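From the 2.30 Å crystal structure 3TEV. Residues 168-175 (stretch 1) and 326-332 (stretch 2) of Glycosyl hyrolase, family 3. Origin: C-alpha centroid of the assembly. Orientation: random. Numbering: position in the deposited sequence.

Stretch 1 168-175: HTREGVAP
Stretch 2 (326-332) ALARRFP

A single aromatic side chain placed just beyond the end of a helix can fasten that helix to a distant turn without any direct hydrogen bond, and residues 326-332 of this family 3 glycosyl hydrolase, set against residues 168-175 of the same chain, illustrate the principle. The receiving surface is a compact turn. Thr169 to Gly172 form a type I beta turn, with Gly172 N donating to Thr169 O at 3.1 Å, while His168 O accepts from both Glu171 N (2.9 Å) and Val173 N (3.1 Å). Gly172 adopts phi/psi of 75/27, a positive phi that favours glycine; Val173 (-119/131) and Ala174 (-71/127) then extend the backbone, and a strand begins at Ala174.

Along stretch 2, Ala326 lies in a helix that started earlier in the chain and stays out of reach, serving through its carbonyl: Arg330 N donates to Ala326 O at 3.1 Å. Leu327 (chi1 t, chi2 p) starts sideways, but its end comes nearer, and Leu327 CD1 lies 4.0 Å from Ala174 CB, an apolar contact between buried residues. Ala328 points away, and Arg329, with chi1 off-well at -106°, is also remote. Arg330 extends its chain with chi1, chi2 and chi3 all t, which brings the end of the side chain closer to stretch 1, where Arg330 NH2 approaches Thr169 CG2 at 4.0 Å; the approach is oblique and makes no hydrogen bond.

Phe331 carries most of the contact. Phe331 N still donates to Leu327 O at 2.8 Å, yet its phi/psi of -126/70 make Phe331 the first residue to leave helical geometry. Phe331 CA is 5.3 Å from Gly172 CA, which sets the register, and the CA-to-CB bond points toward the turn. With chi1 m (-59°) and chi2 -67°, the ring lies along the backbone from Gly172 to Ala174: Ala174 N and Val173 C sit over one face, whereas Thr169 O meets the edge near the ring plane, 3.8 Å from Phe331 CE1. Phe331 CD1 is 3.5 Å from Gly172 C, and Phe331 CD2 is 3.5 Å from Ala174 CB, which points toward stretch 2. The alanine methyl thus packs against both Phe331 and Leu327, side chains one helical turn apart.

The CA-to-CB bond of Pro332 (-63/141) points away, but its carbonyl completes the contact through solvent. One water donates to Pro332 O at 2.8 Å and to Gly172 O at 2.7 Å, bridging two acceptors that could not bond to each other. Altogether, the stretches bury 270 Å², counting both sides, chiefly by one ring packed on the turn's backbone and on the Ala174 methyl.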

ATOM      1  N   HIS A 168       3.231 -14.203  -5.627  1.00 42.52           N
ATOM      2  CA  HIS A 168       2.815 -13.941  -4.253  1.00 42.44           C
ATOM      3  C   HIS A 168       1.495 -14.640  -3.953  1.00 42.94           C
ATOM      4  O   HIS A 168       1.365 -15.372  -2.985  1.00 42.68           O
ATOM      5  CB  HIS A 168       2.701 -12.432  -4.001  1.00 42.17           C
ATOM      6  CG  HIS A 168       4.008 -11.781  -3.698  1.00 42.01           C
ATOM      7  ND1 HIS A 168       4.872 -11.356  -4.683  1.00 43.32           N
ATOM      8  CD2 HIS A 168       4.623 -11.527  -2.519  1.00 41.34           C
ATOM      9  CE1 HIS A 168       5.958 -10.850  -4.124  1.00 43.42           C
ATOM     10  NE2 HIS A 168       5.834 -10.945  -2.809  1.00 42.11           N
ATOM     11  N   THR A 169       0.520 -14.387  -4.808  1.00 44.05           N
ATOM     12  CA  THR A 169      -0.821 -14.914  -4.692  1.00 45.64           C
ATOM     13  C   THR A 169      -0.825 -16.430  -4.533  1.00 47.04           C
ATOM     14  O   THR A 169      -1.460 -16.963  -3.613  1.00 47.32           O
ATOM     15  CB  THR A 169      -1.632 -14.459  -5.917  1.00 45.68           C
ATOM     16  OG1 THR A 169      -1.976 -13.077  -5.742  1.00 46.11           O
ATOM     17  CG2 THR A 169      -2.902 -15.233  -6.051  1.00 48.30           C
ATOM     18  N   ARG A 170      -0.088 -17.127  -5.397  1.00 48.17           N
ATOM     19  CA  ARG A 170      -0.060 -18.585  -5.312  1.00 49.99           C
ATOM     20  C   ARG A 170       0.658 -19.113  -4.056  1.00 50.08           C
ATOM     21  O   ARG A 170       0.471 -20.273  -3.690  1.00 50.19           O
ATOM     22  CB  ARG A 170       0.489 -19.221  -6.602  1.00 50.29           C
ATOM     23  CG  ARG A 170       1.989 -19.065  -6.841  1.00 53.02           C
ATOM     24  CD  ARG A 170       2.307 -19.681  -8.208  1.00 58.20           C
ATOM     25  NE  ARG A 170       3.693 -19.679  -8.688  1.00 59.44           N
ATOM     26  CZ  ARG A 170       4.669 -20.475  -8.237  1.00 62.77           C
ATOM     27  NH1 ARG A 170       4.445 -21.278  -7.183  1.00 63.38           N
ATOM     28  NH2 ARG A 170       5.889 -20.446  -8.819  1.00 61.16           N
ATOM     29  N   GLU A 171       1.460 -18.266  -3.401  1.00 49.55           N
ATOM     30  CA  GLU A 171       2.129 -18.664  -2.166  1.00 49.35           C
ATOM     31  C   GLU A 171       1.415 -18.155  -0.900  1.00 48.76           C
ATOM     32  O   GLU A 171       1.938 -18.287   0.212  1.00 49.61           O
ATOM     33  CB  GLU A 171       3.616 -18.276  -2.163  1.00 49.00           C
ATOM     34  CG  GLU A 171       4.495 -18.954  -3.269  1.00 51.35           C
ATOM     35  CD  GLU A 171       4.624 -20.485  -3.167  1.00 52.80           C
ATOM     36  OE1 GLU A 171       4.075 -21.109  -2.231  1.00 54.35           O
ATOM     37  OE2 GLU A 171       5.288 -21.087  -4.051  1.00 56.49           O
ATOM     38  N   GLY A 172       0.223 -17.586  -1.052  1.00 47.25           N
ATOM     39  CA  GLY A 172      -0.516 -17.085   0.107  1.00 45.28           C
ATOM     40  C   GLY A 172      -0.027 -15.781   0.736  1.00 44.00           C
ATOM     41  O   GLY A 172      -0.247 -15.563   1.918  1.00 44.16           O
ATOM     42  N   VAL A 173       0.624 -14.912  -0.038  1.00 42.35           N
ATOM     43  CA  VAL A 173       0.986 -13.581   0.432  1.00 41.05           C
ATOM     44  C   VAL A 173       0.270 -12.576  -0.473  1.00 40.43           C
ATOM     45  O   VAL A 173       0.313 -12.709  -1.715  1.00 40.18           O
ATOM     46  CB  VAL A 173       2.527 -13.343   0.370  1.00 41.21           C
ATOM     47  CG1 VAL A 173       2.882 -11.886   0.658  1.00 40.71           C
ATOM     48  CG2 VAL A 173       3.272 -14.265   1.322  1.00 40.90           C
ATOM     49  N   ALA A 174      -0.408 -11.597   0.131  1.00 38.58           N
ATOM     50  CA  ALA A 174      -1.032 -10.531  -0.643  1.00 37.99           C
ATOM     51  C   ALA A 174       0.063  -9.635  -1.192  1.00 37.66           C
ATOM     52  O   ALA A 174       0.915  -9.187  -0.437  1.00 38.13           O
ATOM     53  CB  ALA A 174      -1.973  -9.709   0.211  1.00 37.20           C
ATOM     54  N   PRO A 175       0.070  -9.395  -2.512  1.00 37.33           N
ATOM     55  CA  PRO A 175       0.993  -8.389  -3.023  1.00 37.46           C
ATOM     56  C   PRO A 175       0.249  -7.064  -3.111  1.00 38.23           C
ATOM     57  O   PRO A 175      -0.977  -7.056  -3.149  1.00 39.43           O
ATOM     58  CB  PRO A 175       1.334  -8.927  -4.413  1.00 36.71           C
ATOM     59  CG  PRO A 175       0.091  -9.619  -4.844  1.00 36.65           C
ATOM     60  CD  PRO A 175      -0.587 -10.142  -3.604  1.00 36.89           C
ATOM     61  N   ALA A 326     -11.542  -9.329   4.274  1.00 37.78           N
ATOM     62  CA  ALA A 326     -11.595 -10.308   3.195  1.00 38.21           C
ATOM     63  C   ALA A 326     -10.181 -10.661   2.736  1.00 37.98           C
ATOM     64  O   ALA A 326      -9.895 -11.828   2.466  1.00 37.93           O
ATOM     65  CB  ALA A 326     -12.448  -9.816   2.029  1.00 37.88           C
ATOM     66  N   LEU A 327      -9.307  -9.651   2.691  1.00 37.27           N
ATOM     67  CA  LEU A 327      -7.904  -9.844   2.348  1.00 37.00           C
ATOM     68  C   LEU A 327      -7.191 -10.772   3.338  1.00 37.15           C
ATOM     69  O   LEU A 327      -6.524 -11.727   2.935  1.00 36.79           O
ATOM     70  CB  LEU A 327      -7.165  -8.499   2.278  1.00 36.32           C
ATOM     71  CG  LEU A 327      -5.757  -8.518   1.680  1.00 36.29           C
ATOM     72  CD1 LEU A 327      -5.818  -8.797   0.182  1.00 36.77           C
ATOM     73  CD2 LEU A 327      -5.016  -7.206   1.902  1.00 36.13           C
ATOM     74  N   ALA A 328      -7.306 -10.471   4.625  1.00 37.72           N
ATOM     75  CA  ALA A 328      -6.766 -11.355   5.648  1.00 39.44           C
ATOM     76  C   ALA A 328      -7.359 -12.781   5.652  1.00 41.21           C
ATOM     77  O   ALA A 328      -6.646 -13.710   6.034  1.00 41.58           O
ATOM     78  CB  ALA A 328      -6.892 -10.720   7.031  1.00 39.02           C
ATOM     79  N   ARG A 329      -8.641 -12.958   5.282  1.00 42.78           N
ATOM     80  CA  ARG A 329      -9.234 -14.314   5.208  1.00 45.48           C
ATOM     81  C   ARG A 329      -8.582 -15.105   4.059  1.00 45.02           C
ATOM     82  O   ARG A 329      -8.314 -16.297   4.170  1.00 45.00           O
ATOM     83  CB  ARG A 329     -10.766 -14.294   5.004  1.00 46.89           C
ATOM     84  CG  ARG A 329     -11.564 -14.659   6.239  1.00 52.89           C
ATOM     85  CD  ARG A 329     -13.125 -14.677   6.053  1.00 60.41           C
ATOM     86  NE  ARG A 329     -13.648 -13.562   5.244  1.00 63.19           N
ATOM     87  CZ  ARG A 329     -14.125 -12.401   5.703  1.00 62.44           C
ATOM     88  NH1 ARG A 329     -14.175 -12.124   7.004  1.00 61.98           N
ATOM     89  NH2 ARG A 329     -14.563 -11.506   4.832  1.00 61.30           N
ATOM     90  N   ARG A 330      -8.342 -14.409   2.961  1.00 44.25           N
ATOM     91  CA  ARG A 330      -7.774 -15.018   1.780  1.00 44.06           C
ATOM     92  C   ARG A 330      -6.285 -15.315   2.018  1.00 42.99           C
ATOM     93  O   ARG A 330      -5.794 -16.349   1.615  1.00 42.56           O
ATOM     94  CB  ARG A 330      -7.979 -14.086   0.585  1.00 44.30           C
ATOM     95  CG  ARG A 330      -7.566 -14.687  -0.736  1.00 45.82           C
ATOM     96  CD  ARG A 330      -7.797 -13.701  -1.852  1.00 47.49           C
ATOM     97  NE  ARG A 330      -7.301 -14.233  -3.121  1.00 49.60           N
ATOM     98  CZ  ARG A 330      -7.081 -13.503  -4.209  1.00 49.09           C
ATOM     99  NH1 ARG A 330      -7.314 -12.193  -4.197  1.00 46.95           N
ATOM    100  NH2 ARG A 330      -6.629 -14.091  -5.312  1.00 49.87           N
ATOM    101  N   PHE A 331      -5.605 -14.409   2.720  1.00 41.70           N
ATOM    102  CA  PHE A 331      -4.179 -14.495   2.961  1.00 40.97           C
ATOM    103  C   PHE A 331      -3.901 -14.402   4.474  1.00 41.48           C
ATOM    104  O   PHE A 331      -3.363 -13.405   4.954  1.00 41.04           O
ATOM    105  CB  PHE A 331      -3.461 -13.354   2.229  1.00 39.95           C
ATOM    106  CG  PHE A 331      -3.669 -13.344   0.728  1.00 39.01           C
ATOM    107  CD1 PHE A 331      -3.150 -14.369  -0.075  1.00 37.93           C
ATOM    108  CD2 PHE A 331      -4.353 -12.297   0.113  1.00 36.76           C
ATOM    109  CE1 PHE A 331      -3.302 -14.357  -1.469  1.00 37.26           C
ATOM    110  CE2 PHE A 331      -4.503 -12.259  -1.289  1.00 36.72           C
ATOM    111  CZ  PHE A 331      -3.988 -13.304  -2.082  1.00 36.88           C
ATOM    112  N   PRO A 332      -4.269 -15.445   5.231  1.00 42.59           N
ATOM    113  CA  PRO A 332      -4.078 -15.385   6.675  1.00 44.04           C
ATOM    114  C   PRO A 332      -2.597 -15.274   7.078  1.00 46.30           C
ATOM    115  O   PRO A 332      -1.728 -15.916   6.471  1.00 45.32           O
ATOM    116  CB  PRO A 332      -4.689 -16.702   7.176  1.00 43.69           C
ATOM    117  CG  PRO A 332      -4.680 -17.621   6.008  1.00 43.58           C
ATOM    118  CD  PRO A 332      -4.655 -16.791   4.757  1.00 42.58           C
TER
HETATM  119  O   HOH W   1      -1.549 -16.959   3.887  1.00 48.58           O